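Local coordinates for p800 reaction center core protein (Heliobacterium modesticaldum, PDB 5V8K) that forms, as a homodimer, a membrane-embedded photosynthetic reaction centre that binds bacteriochlorophyll g pigments and ligates a [4Fe-4S] cluster, at residues G139-P143 with P228-F232; T150-F154 with A166-A171; V218-I223 with A263-L268. All coordinates share one frame; numbering follows the deposited sequence.

Contact 1 (G139-P143 with P228-F232); sequences GILGP and PQLGF. With GBF (Bacteriochlorophyll g), chain Q.
Gln229 packs its methylene CG against Leu141 O, 3.4 Å away. The chain of Gln229 is bent at chi2 (95°), and this turn lays its amide across Pro143, with NE2 3.8 Å from Pro143 CA. Gln229 and Pro143 cross at about a right angle, and no hydrogen bond joins the two segments. A glutamine suits this partly exposed place because its methylenes pack while its polar amide can sit beside the exposed Pro143.

The apolar part belongs to Ile140 and Leu230. Ile140 CD1 meets Leu230 CD2 at 3.9 Å, the two branched chains crossing nearly perpendicularly, and it also lies 3.8 Å from Gln229 O.

Ile140 CG2 touches the methyl ester carbon CED of the bacteriochlorophyll g of chain Q. The pigment's other ester, that of its hydrocarbon tail, is met by Gly231 CA, 3.3 Å from O1A, and by one face of the Phe232 ring, CZ being 3.4 Å from CGA.

Van der Waals contact thus joins the two segments directly at the rim of a pigment pocket, while the backbone of Leu141 and the carbonyl of Gln229 find their hydrogen-bonding partner in Gln67.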
loop_
_atom_site.group_PDB
_atom_site.type_symbol
_atom_site.label_atom_id
_atom_site.label_comp_id
_atom_site.label_asym_id
_atom_site.label_seq_id
_atom_site.Cartn_x
_atom_site.Cartn_y
_atom_site.Cartn_z
ATOM N N GLY A 139 20.051 -8.766 46.553
ATOM C CA GLY A 139 18.855 -7.973 46.413
ATOM C C GLY A 139 18.650 -7.439 45.013
ATOM O O GLY A 139 19.458 -7.629 44.104
ATOM N N ILE A 140 17.500 -6.793 44.858
ATOM C CA ILE A 140 17.152 -6.014 43.698
ATOM C C ILE A 140 16.600 -4.690 44.201
ATOM O O ILE A 140 16.516 -4.459 45.403
ATOM C CB ILE A 140 16.123 -6.730 42.796
ATOM C CG1 ILE A 140 14.808 -6.988 43.551
ATOM C CG2 ILE A 140 16.667 -8.058 42.271
ATOM C CD1 ILE A 140 13.671 -7.408 42.616
ATOM N N LEU A 141 16.179 -3.836 43.279
ATOM C CA LEU A 141 15.529 -2.608 43.703
ATOM C C LEU A 141 14.347 -2.943 44.608
ATOM O O LEU A 141 13.544 -3.834 44.309
ATOM C CB LEU A 141 15.083 -1.801 42.485
ATOM C CG LEU A 141 14.462 -0.440 42.798
ATOM C CD1 LEU A 141 15.507 0.495 43.307
ATOM C CD2 LEU A 141 13.769 0.127 41.544
ATOM N N GLY A 142 14.283 -2.269 45.752
ATOM C CA GLY A 142 13.218 -2.463 46.706
ATOM C C GLY A 142 12.220 -1.313 46.696
ATOM O O GLY A 142 12.375 -0.318 45.973
ATOM N N PRO A 143 11.170 -1.428 47.510
ATOM C CA PRO A 143 10.101 -0.415 47.468
ATOM C C PRO A 143 10.564 0.952 47.890
ATOM O O PRO A 143 9.887 1.943 47.598
ATOM C CB PRO A 143 9.050 -0.955 48.441
ATOM C CG PRO A 143 9.438 -2.355 48.723
ATOM C CD PRO A 143 10.910 -2.467 48.518
ATOM N N PRO A 228 5.738 -3.019 40.608
ATOM C CA PRO A 228 6.811 -2.077 40.223
ATOM C C PRO A 228 8.234 -2.613 40.395
ATOM O O PRO A 228 9.137 -2.071 39.758
ATOM C CB PRO A 228 6.572 -0.860 41.129
ATOM C CG PRO A 228 5.665 -1.318 42.222
ATOM C CD PRO A 228 4.844 -2.464 41.627
ATOM N N GLN A 229 8.466 -3.650 41.200
ATOM C CA GLN A 229 9.791 -4.231 41.318
ATOM C C GLN A 229 9.854 -5.699 40.969
ATOM O O GLN A 229 10.865 -6.137 40.410
ATOM C CB GLN A 229 10.334 -4.059 42.751
ATOM C CG GLN A 229 10.543 -2.617 43.170
ATOM C CD GLN A 229 9.360 -2.033 43.935
ATOM O OE1 GLN A 229 8.644 -2.733 44.659
ATOM N NE2 GLN A 229 9.159 -0.731 43.779
ATOM N N LEU A 230 8.801 -6.463 41.270
ATOM C CA LEU A 230 8.748 -7.897 41.057
ATOM C C LEU A 230 8.019 -8.270 39.775
ATOM O O LEU A 230 7.856 -9.464 39.486
ATOM C CB LEU A 230 8.070 -8.576 42.262
ATOM C CG LEU A 230 8.658 -8.249 43.649
ATOM C CD1 LEU A 230 7.880 -8.947 44.738
ATOM C CD2 LEU A 230 10.130 -8.671 43.711
ATOM N N GLY A 231 7.582 -7.281 39.006
ATOM C CA GLY A 231 6.891 -7.509 37.742
ATOM C C GLY A 231 7.363 -6.513 36.702
ATOM O O GLY A 231 8.409 -5.904 36.870
ATOM N N PHE A 232 6.607 -6.297 35.641
ATOM C CA PHE A 232 7.039 -5.423 34.565
ATOM C C PHE A 232 6.710 -3.964 34.814
ATOM O O PHE A 232 6.939 -3.129 33.933
ATOM C CB PHE A 232 6.427 -5.898 33.244
ATOM C CG PHE A 232 6.796 -7.277 32.902
ATOM C CD1 PHE A 232 8.012 -7.537 32.296
ATOM C CD2 PHE A 232 5.947 -8.325 33.200
ATOM C CE1 PHE A 232 8.380 -8.823 31.985
ATOM C CE2 PHE A 232 6.299 -9.606 32.892
ATOM C CZ PHE A 232 7.528 -9.860 32.293
HETATM MG MG GBF Q . 12.606 -14.842 36.836
HETATM C CHA GBF Q . 14.266 -11.778 36.666
HETATM C CHB GBF Q . 9.860 -13.275 37.742
HETATM C CHC GBF Q . 11.056 -17.859 36.216
HETATM C CHD GBF Q . 15.714 -16.343 35.865
HETATM N NA GBF Q . 12.152 -12.938 37.091
HETATM C C1A GBF Q . 12.822 -11.789 37.036
HETATM C C2A GBF Q . 11.982 -10.555 36.956
HETATM C C3A GBF Q . 10.880 -11.066 37.886
HETATM C C4A GBF Q . 10.965 -12.519 37.560
HETATM C CMA GBF Q . 11.111 -10.841 39.373
HETATM C CAA GBF Q . 11.562 -10.337 35.501
HETATM C CBA GBF Q . 10.309 -9.516 35.316
HETATM C CGA GBF Q . 9.075 -10.388 35.311
HETATM O O1A GBF Q . 8.074 -10.009 35.901
HETATM O O2A GBF Q . 9.154 -11.785 34.908
HETATM N NB GBF Q . 10.665 -15.434 36.883
HETATM C C1B GBF Q . 9.676 -14.718 37.421
HETATM C C2B GBF Q . 8.558 -15.545 37.570
HETATM C C3B GBF Q . 8.927 -16.812 37.122
HETATM C C4B GBF Q . 10.261 -16.704 36.728
HETATM C CMB GBF Q . 7.228 -15.096 38.114
HETATM C CAB GBF Q . 8.123 -18.053 37.050
HETATM C CBB GBF Q . 6.904 -18.273 37.487
HETATM N NC GBF Q . 13.264 -16.675 36.212
HETATM C C1C GBF Q . 12.519 -17.766 35.988
HETATM C C2C GBF Q . 13.050 -19.082 35.528
HETATM C C3C GBF Q . 14.373 -18.462 35.456
HETATM C C4C GBF Q . 14.478 -17.139 35.854
HETATM C CMC GBF Q . 12.921 -20.110 36.661
HETATM C CAC GBF Q . 15.572 -19.202 35.017
HETATM C CBC GBF Q . 15.513 -20.639 34.557
HETATM N ND GBF Q . 14.509 -14.354 36.387
HETATM C C1D GBF Q . 15.664 -14.901 36.066
HETATM C C2D GBF Q . 16.993 -14.018 35.830
HETATM C C3D GBF Q . 16.245 -12.862 36.113
HETATM C C4D GBF Q . 14.874 -13.015 36.417
HETATM C CMD GBF Q . 18.424 -14.323 35.477
HETATM C CAD GBF Q . 16.515 -11.405 36.217
HETATM O OBD GBF Q . 17.525 -10.638 36.032
HETATM C CBD GBF Q . 15.236 -10.690 36.464
HETATM C CGD GBF Q . 15.317 -9.749 37.641
HETATM O O1D GBF Q . 15.016 -10.042 38.786
HETATM O O2D GBF Q . 15.741 -8.415 37.418
HETATM C CED GBF Q . 15.824 -7.566 38.579
HETATM C C1 GBF Q . 7.935 -12.528 34.733
HETATM C C2 GBF Q . 8.270 -13.951 34.372
HETATM C C3 GBF Q . 7.694 -14.620 33.374
HETATM C C4 GBF Q . 6.615 -13.980 32.559
HETATM C C5 GBF Q . 8.134 -16.036 33.066
HETATM C C6 GBF Q . 8.885 -16.020 31.744
HETATM C C7 GBF Q . 9.373 -17.409 31.400
HETATM C C8 GBF Q . 8.625 -18.311 30.729
HETATM C C9 GBF Q . 7.232 -17.982 30.276
HETATM C C10 GBF Q . 9.132 -19.701 30.382
HETATM C C11 GBF Q . 10.601 -19.944 30.738
HETATM C C12 GBF Q . 11.018 -21.299 30.210
HETATM C C13 GBF Q . 11.892 -22.090 30.838
HETATM C C14 GBF Q . 12.540 -21.691 32.130
HETATM C C15 GBF Q . 12.251 -23.417 30.238
#

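Contact 2 (T150-F154 with A166-A171); sequences TGLSF and AGNHVA. With GBF (Bacteriochlorophyll g), chain P.
The hydroxyl of Thr150 donates a 2.8 Å hydrogen bond from OG1 to Gly151 O, in the carbonyl plane and on a lone pair, and both oxygens rest against the methyl of Ala166 from the same side. Its chi1 of 68° puts OG1 between the backbone N and the carbonyl carbon, where it can reach that oxygen and still lie 3.5 Å from Ala166 CB. A valine here would probably leave Gly151 O without this donor and the turn of the loop less firmly fixed.

Beyond it, Leu152 sends CD1 over the helix backbone, 3.5 Å from Gly167 N, and against Val170 CG2 at 3.7 Å. Gly167 suits its place because a side chain would collide with Ser153 O; instead its CA makes a CA-H...O contact with that oxygen at 3.3 Å. The ring of Phe154 meets Val170 CG1 edge-on, and the vinyl carbon CBB of the bacteriochlorophyll g of chain P also lies at its edge.

On another side of the helix, the side-chain amide of Asn168 faces that pigment's magnesium. The loop 150-154 packs on helix 162-186, while backbone hydrogen bonds of Thr150 with Met135 and of Gly151 with Ala136 tie it to helix 113-137.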
loop_
_atom_site.group_PDB
_atom_site.type_symbol
_atom_site.label_atom_id
_atom_site.label_comp_id
_atom_site.label_asym_id
_atom_site.label_seq_id
_atom_site.Cartn_x
_atom_site.Cartn_y
_atom_site.Cartn_z
ATOM N N THR A 150 16.129 -9.588 49.236
ATOM C CA THR A 150 14.723 -9.953 49.330
ATOM C C THR A 150 14.427 -10.893 50.502
ATOM O O THR A 150 13.285 -10.932 50.978
ATOM C CB THR A 150 14.252 -10.583 48.012
ATOM O OG1 THR A 150 14.884 -11.852 47.798
ATOM C CG2 THR A 150 14.574 -9.658 46.820
ATOM N N GLY A 151 15.427 -11.616 50.998
ATOM C CA GLY A 151 15.163 -12.776 51.821
ATOM C C GLY A 151 14.673 -13.929 50.951
ATOM O O GLY A 151 14.681 -13.867 49.723
ATOM N N LEU A 152 14.242 -14.999 51.617
ATOM C CA LEU A 152 13.837 -16.234 50.958
ATOM C C LEU A 152 12.659 -16.815 51.722
ATOM O O LEU A 152 12.765 -17.064 52.921
ATOM C CB LEU A 152 14.991 -17.246 50.911
ATOM C CG LEU A 152 14.789 -18.514 50.084
ATOM C CD1 LEU A 152 14.540 -18.205 48.616
ATOM C CD2 LEU A 152 16.006 -19.413 50.254
ATOM N N SER A 153 11.539 -17.025 51.034
ATOM C CA SER A 153 10.363 -17.623 51.653
ATOM C C SER A 153 9.710 -18.573 50.661
ATOM O O SER A 153 9.751 -18.350 49.451
ATOM C CB SER A 153 9.353 -16.560 52.105
ATOM O OG SER A 153 8.102 -17.151 52.413
ATOM N N PHE A 154 9.112 -19.642 51.181
ATOM C CA PHE A 154 8.428 -20.617 50.342
ATOM C C PHE A 154 6.932 -20.660 50.624
ATOM O O PHE A 154 6.289 -21.681 50.400
ATOM C CB PHE A 154 9.050 -22.003 50.501
ATOM C CG PHE A 154 10.472 -22.067 50.037
ATOM C CD1 PHE A 154 10.779 -22.267 48.697
ATOM C CD2 PHE A 154 11.508 -21.894 50.935
ATOM C CE1 PHE A 154 12.090 -22.305 48.273
ATOM C CE2 PHE A 154 12.817 -21.934 50.519
ATOM C CZ PHE A 154 13.113 -22.140 49.188
ATOM N N ALA A 166 11.781 -14.800 45.341
ATOM C CA ALA A 166 13.032 -15.537 45.428
ATOM C C ALA A 166 12.777 -17.024 45.630
ATOM O O ALA A 166 13.402 -17.860 44.973
ATOM C CB ALA A 166 13.895 -14.979 46.565
ATOM N N GLY A 167 11.881 -17.377 46.552
ATOM C CA GLY A 167 11.542 -18.779 46.731
ATOM C C GLY A 167 11.040 -19.425 45.450
ATOM O O GLY A 167 11.341 -20.591 45.173
ATOM N N ASN A 168 10.273 -18.671 44.650
ATOM C CA ASN A 168 9.774 -19.195 43.378
ATOM C C ASN A 168 10.924 -19.628 42.479
ATOM O O ASN A 168 10.848 -20.669 41.820
ATOM C CB ASN A 168 8.916 -18.152 42.676
ATOM C CG ASN A 168 8.587 -18.534 41.254
ATOM O OD1 ASN A 168 7.754 -19.405 41.013
ATOM N ND2 ASN A 168 9.249 -17.897 40.293
ATOM N N HIS A 169 12.017 -18.860 42.463
ATOM C CA HIS A 169 13.149 -19.220 41.613
ATOM C C HIS A 169 13.857 -20.460 42.131
ATOM O O HIS A 169 14.133 -21.394 41.367
ATOM C CB HIS A 169 14.116 -18.054 41.511
ATOM C CG HIS A 169 13.576 -16.925 40.705
ATOM N ND1 HIS A 169 12.616 -16.063 41.189
ATOM C CD2 HIS A 169 13.805 -16.554 39.427
ATOM C CE1 HIS A 169 12.315 -15.180 40.258
ATOM N NE2 HIS A 169 13.016 -15.462 39.179
ATOM N N VAL A 170 14.137 -20.491 43.430
ATOM C CA VAL A 170 14.782 -21.649 44.038
ATOM C C VAL A 170 13.936 -22.893 43.824
ATOM O O VAL A 170 14.464 -23.988 43.579
ATOM C CB VAL A 170 15.033 -21.378 45.533
ATOM C CG1 VAL A 170 15.723 -22.564 46.199
ATOM C CG2 VAL A 170 15.864 -20.125 45.711
ATOM N N ALA A 171 12.607 -22.748 43.891
ATOM C CA ALA A 171 11.746 -23.910 43.700
ATOM C C ALA A 171 11.862 -24.411 42.274
ATOM O O ALA A 171 11.974 -25.616 42.040
ATOM C CB ALA A 171 10.300 -23.573 44.058
HETATM MG MG GBF P . 5.579 -20.001 41.748
HETATM C CHA GBF P . 3.653 -17.392 40.439
HETATM C CHB GBF P . 5.851 -18.382 44.581
HETATM C CHC GBF P . 6.770 -23.023 42.985
HETATM C CHD GBF P . 5.013 -21.683 38.638
HETATM N NA GBF P . 4.917 -18.262 42.374
HETATM C C1A GBF P . 4.227 -17.252 41.823
HETATM C C2A GBF P . 3.456 -16.491 42.849
HETATM C C3A GBF P . 4.563 -16.451 43.907
HETATM C C4A GBF P . 5.167 -17.779 43.596
HETATM C CMA GBF P . 5.643 -15.367 43.819
HETATM C CAA GBF P . 2.269 -17.329 43.312
HETATM C CBA GBF P . 1.181 -16.536 44.009
HETATM C CGA GBF P . 0.067 -17.516 44.310
HETATM O O1A GBF P . 0.285 -18.718 44.252
HETATM O O2A GBF P . -1.208 -17.049 44.841
HETATM N NB GBF P . 6.202 -20.609 43.577
HETATM C C1B GBF P . 6.321 -19.801 44.631
HETATM C C2B GBF P . 6.864 -20.539 45.682
HETATM C C3B GBF P . 7.099 -21.831 45.195
HETATM C C4B GBF P . 6.683 -21.825 43.868
HETATM C CMB GBF P . 7.154 -19.983 47.061
HETATM C CAB GBF P . 7.661 -23.016 45.901
HETATM C CBB GBF P . 7.903 -23.140 47.185
HETATM N NC GBF P . 5.820 -21.885 40.970
HETATM C C1C GBF P . 6.318 -22.966 41.584
HETATM C C2C GBF P . 6.546 -24.295 40.965
HETATM C C3C GBF P . 5.967 -23.751 39.727
HETATM C C4C GBF P . 5.599 -22.412 39.755
HETATM C CMC GBF P . 8.039 -24.573 40.875
HETATM C CAC GBF P . 5.810 -24.553 38.480
HETATM C CBC GBF P . 6.200 -26.010 38.390
HETATM N ND GBF P . 4.646 -19.732 39.991
HETATM C C1D GBF P . 4.464 -20.337 38.840
HETATM C C2D GBF P . 3.587 -19.675 37.657
HETATM C C3D GBF P . 3.377 -18.559 38.462
HETATM C C4D GBF P . 3.957 -18.561 39.762
HETATM C CMD GBF P . 3.201 -20.091 36.284
HETATM C CAD GBF P . 2.519 -17.355 38.387
HETATM O OBD GBF P . 1.995 -16.707 37.428
HETATM C CBD GBF P . 2.666 -16.600 39.662
HETATM C CGD GBF P . 3.217 -15.215 39.473
HETATM O O1D GBF P . 4.387 -15.008 39.242
HETATM O O2D GBF P . 2.403 -14.041 39.595
HETATM C CED GBF P . 2.974 -12.807 39.163
#

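Contact 3 (V218-I223 with A263-L268); sequences VVFAMI and AILGHL. With GBF (Bacteriochlorophyll g), chain Y.
Met222 lies over His267 within an antiparallel pair of membrane helices, the short segments 218-223 and 263-268 running at 166° with their axes 9.3 Å apart. The methionine chain leaves the backbone with CG anti to the carbonyl carbon (chi1 -72°) and stays extended. This carries CE above one face of the imidazole, a CH-pi contact 3.8 Å from the ring centroid. The flexible, unbranched methionine suits this place: its chain and that of Ile264 slide past each other in opposite directions, CB 3.7 Å from Ile264 CG1, while SD packs on the small methyl of Ala263.

Beta-branched residues carry much of the remaining packing. Val219 spreads its two methyls, CG1 against Ile264 CG2 and CG2 over the backbone at Leu268 N, 3.6 Å away. Ile223 crosses Ile264 at about a right angle, its CG1 meeting Ile264 CD1 at 3.6 Å, and turns CD1 to the ester O2A of the bacteriochlorophyll g of chain Y. Phe220, on the side away from segment 263-268, directs its ring edge at the magnesium of that pigment.

His267 ligates the magnesium of another bacteriochlorophyll g through NE2, and its ring rotation is set from the other nitrogen. ND1 donates to Ala263 O at 2.7 Å with a nearly straight N-H...O angle of 169°, while His267 N reaches the same oxygen from the opposite face of its carbonyl plane.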
loop_
_atom_site.group_PDB
_atom_site.type_symbol
_atom_site.label_atom_id
_atom_site.label_comp_id
_atom_site.label_asym_id
_atom_site.label_seq_id
_atom_site.Cartn_x
_atom_site.Cartn_y
_atom_site.Cartn_z
ATOM N N VAL A 218 4.054 -14.175 27.757
ATOM C CA VAL A 218 4.801 -13.026 28.242
ATOM C C VAL A 218 4.082 -11.727 27.890
ATOM O O VAL A 218 4.053 -10.786 28.692
ATOM C CB VAL A 218 6.241 -13.052 27.701
ATOM C CG1 VAL A 218 6.949 -11.704 27.990
ATOM C CG2 VAL A 218 7.015 -14.191 28.352
ATOM N N VAL A 219 3.534 -11.638 26.674
ATOM C CA VAL A 219 2.722 -10.483 26.282
ATOM C C VAL A 219 1.624 -10.237 27.315
ATOM O O VAL A 219 1.463 -9.123 27.828
ATOM C CB VAL A 219 2.142 -10.692 24.867
ATOM C CG1 VAL A 219 1.027 -9.664 24.537
ATOM C CG2 VAL A 219 3.227 -10.545 23.843
ATOM N N PHE A 220 0.852 -11.279 27.638
ATOM C CA PHE A 220 -0.236 -11.105 28.603
ATOM C C PHE A 220 0.317 -10.780 29.999
ATOM O O PHE A 220 -0.247 -9.945 30.723
ATOM C CB PHE A 220 -1.132 -12.353 28.653
ATOM C CG PHE A 220 -2.152 -12.445 27.530
ATOM C CD1 PHE A 220 -1.795 -12.907 26.269
ATOM C CD2 PHE A 220 -3.481 -12.085 27.755
ATOM C CE1 PHE A 220 -2.746 -12.999 25.243
ATOM C CE2 PHE A 220 -4.432 -12.173 26.741
ATOM C CZ PHE A 220 -4.057 -12.633 25.480
ATOM N N ALA A 221 1.418 -11.421 30.400
ATOM C CA ALA A 221 1.958 -11.155 31.728
ATOM C C ALA A 221 2.470 -9.714 31.846
ATOM O O ALA A 221 2.363 -9.091 32.905
ATOM C CB ALA A 221 3.073 -12.145 32.047
ATOM N N MET A 222 3.026 -9.167 30.775
ATOM C CA MET A 222 3.492 -7.786 30.830
ATOM C C MET A 222 2.359 -6.781 30.994
ATOM O O MET A 222 2.604 -5.667 31.467
ATOM C CB MET A 222 4.295 -7.452 29.569
ATOM C CG MET A 222 5.640 -8.097 29.493
ATOM S SD MET A 222 6.479 -7.720 27.927
ATOM C CE MET A 222 8.151 -8.360 28.206
ATOM N N ILE A 223 1.141 -7.119 30.561
ATOM C CA ILE A 223 -0.015 -6.258 30.797
ATOM C C ILE A 223 -0.558 -6.454 32.211
ATOM O O ILE A 223 -0.992 -5.496 32.858
ATOM C CB ILE A 223 -1.101 -6.535 29.742
ATOM C CG1 ILE A 223 -0.597 -6.184 28.340
ATOM C CG2 ILE A 223 -2.414 -5.772 30.064
ATOM C CD1 ILE A 223 -1.562 -6.690 27.260
ATOM N N ALA A 263 8.134 -3.118 24.879
ATOM C CA ALA A 263 8.523 -4.499 25.127
ATOM C C ALA A 263 7.450 -5.466 24.651
ATOM O O ALA A 263 7.752 -6.545 24.124
ATOM C CB ALA A 263 8.775 -4.714 26.603
ATOM N N ILE A 264 6.192 -5.101 24.853
ATOM C CA ILE A 264 5.070 -5.938 24.443
ATOM C C ILE A 264 5.066 -6.100 22.932
ATOM O O ILE A 264 4.921 -7.206 22.409
ATOM C CB ILE A 264 3.750 -5.331 24.952
ATOM C CG1 ILE A 264 3.632 -5.587 26.444
ATOM C CG2 ILE A 264 2.537 -5.929 24.203
ATOM C CD1 ILE A 264 2.510 -4.856 27.087
ATOM N N LEU A 265 5.225 -5.000 22.211
ATOM C CA LEU A 265 5.204 -5.076 20.768
ATOM C C LEU A 265 6.346 -5.936 20.268
ATOM O O LEU A 265 6.146 -6.765 19.379
ATOM C CB LEU A 265 5.228 -3.685 20.154
ATOM C CG LEU A 265 5.171 -3.642 18.621
ATOM C CD1 LEU A 265 3.888 -4.350 18.035
ATOM C CD2 LEU A 265 5.248 -2.228 18.160
ATOM N N GLY A 266 7.537 -5.799 20.874
ATOM C CA GLY A 266 8.641 -6.672 20.514
ATOM C C GLY A 266 8.336 -8.141 20.711
ATOM O O GLY A 266 8.661 -8.964 19.854
ATOM N N HIS A 267 7.696 -8.494 21.824
ATOM C CA HIS A 267 7.441 -9.907 22.107
ATOM C C HIS A 267 6.253 -10.457 21.316
ATOM O O HIS A 267 6.237 -11.643 20.985
ATOM C CB HIS A 267 7.233 -10.119 23.598
ATOM C CG HIS A 267 8.504 -10.005 24.379
ATOM N ND1 HIS A 267 9.070 -8.793 24.702
ATOM C CD2 HIS A 267 9.365 -10.952 24.825
ATOM C CE1 HIS A 267 10.208 -8.997 25.347
ATOM N NE2 HIS A 267 10.417 -10.295 25.413
ATOM N N LEU A 268 5.273 -9.613 21.001
ATOM C CA LEU A 268 4.191 -10.009 20.111
ATOM C C LEU A 268 4.714 -10.348 18.723
ATOM O O LEU A 268 4.361 -11.382 18.141
ATOM C CB LEU A 268 3.172 -8.870 20.038
ATOM C CG LEU A 268 2.111 -8.986 18.992
ATOM C CD1 LEU A 268 1.361 -10.283 19.218
ATOM C CD2 LEU A 268 1.217 -7.756 19.048
HETATM MG MG GBF Y . -7.962 -11.749 27.977
HETATM C CHA GBF Y . -7.264 -10.331 31.085
HETATM C CHB GBF Y . -8.096 -8.665 26.714
HETATM C CHC GBF Y . -7.940 -13.319 24.914
HETATM C CHD GBF Y . -6.919 -14.869 29.460
HETATM N NA GBF Y . -7.757 -9.914 28.733
HETATM C C1A GBF Y . -7.705 -9.430 29.979
HETATM C C2A GBF Y . -7.483 -7.946 30.135
HETATM C C3A GBF Y . -8.133 -7.515 28.838
HETATM C C4A GBF Y . -7.971 -8.768 28.052
HETATM C CMA GBF Y . -9.627 -7.202 29.057
HETATM C CAA GBF Y . -6.066 -7.375 30.304
HETATM C CBA GBF Y . -5.054 -8.063 29.401
HETATM C CGA GBF Y . -5.063 -7.542 27.978
HETATM O O1A GBF Y . -5.338 -6.396 27.684
HETATM O O2A GBF Y . -4.573 -8.408 26.935
HETATM N NB GBF Y . -7.982 -11.061 26.075
HETATM C C1B GBF Y . -8.112 -9.773 25.728
HETATM C C2B GBF Y . -8.187 -9.716 24.339
HETATM C C3B GBF Y . -8.141 -11.007 23.851
HETATM C C4B GBF Y . -8.053 -11.843 24.969
HETATM C CMB GBF Y . -8.287 -8.479 23.481
HETATM C CAB GBF Y . -8.191 -11.239 22.396
HETATM C CBB GBF Y . -8.009 -12.320 21.707
HETATM N NC GBF Y . -7.525 -13.640 27.366
HETATM C C1C GBF Y . -7.613 -14.111 26.118
HETATM C C2C GBF Y . -7.389 -15.520 25.711
HETATM C C3C GBF Y . -7.084 -15.828 27.121
HETATM C C4C GBF Y . -7.183 -14.773 28.020
HETATM C CMC GBF Y . -8.724 -16.078 25.188
HETATM C CAC GBF Y . -6.705 -17.178 27.604
HETATM C CBC GBF Y . -6.583 -18.351 26.679
HETATM N ND GBF Y . -7.281 -12.527 29.711
HETATM C C1D GBF Y . -6.916 -13.659 30.284
HETATM C C2D GBF Y . -6.481 -13.756 31.836
HETATM C C3D GBF Y . -6.691 -12.397 31.937
HETATM C C4D GBF Y . -7.121 -11.684 30.794
HETATM C CMD GBF Y . -6.033 -14.797 32.814
HETATM C CAD GBF Y . -6.770 -11.471 33.079
HETATM O OBD GBF Y . -6.220 -11.456 34.227
HETATM C CBD GBF Y . -7.066 -10.112 32.530
HETATM C CGD GBF Y . -8.310 -9.587 33.167
HETATM O O1D GBF Y . -9.438 -9.836 32.720
HETATM O O2D GBF Y . -8.159 -8.821 34.366
HETATM C CED GBF Y . -9.360 -8.380 34.986
HETATM C C1 GBF Y . -4.560 -7.962 25.581
HETATM C C2 GBF Y . -3.672 -8.883 24.807
HETATM C C3 GBF Y . -3.550 -8.769 23.485
HETATM C C4 GBF Y . -4.343 -7.742 22.751
HETATM C C5 GBF Y . -2.626 -9.699 22.737
HETATM C C6 GBF Y . -3.469 -10.724 21.952
HETATM C C7 GBF Y . -2.587 -11.619 21.093
HETATM C C8 GBF Y . -2.818 -12.944 20.945
HETATM C C9 GBF Y . -3.992 -13.629 21.604
HETATM C C10 GBF Y . -1.960 -13.813 20.056
HETATM C C11 GBF Y . -0.490 -13.629 20.183
HETATM C C12 GBF Y . 0.277 -14.760 19.528
HETATM C C13 GBF Y . 1.605 -14.894 19.699
HETATM C C14 GBF Y . 2.312 -16.031 19.034
HETATM C C15 GBF Y . 2.404 -13.917 20.541
#

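Each of the three contacts borders bacteriochlorophyll g. Contacts 1 and 2, centres 14 Å apart, pack directly through Ile140 CG1 and Thr150 CG2 at 4.2 Å, and both touch the chain Q pigment: contact 1 lies along its esters, whereas His169 in contact 2 binds its magnesium through NE2. Contact 2 also lies against the chain P pigment, and it closes within the span of chain between the segments of contact 1. Contacts 1 and 3 alternate along the sequence, with centres 18 Å apart, and Phe232 CD2 comes 3.5 Å from Met222 CA. Phe232, Met222 and His267 also line one shared bacteriochlorophyll g pocket. Contacts 2 and 3 do not touch, their nearest atoms being about 12 Å apart.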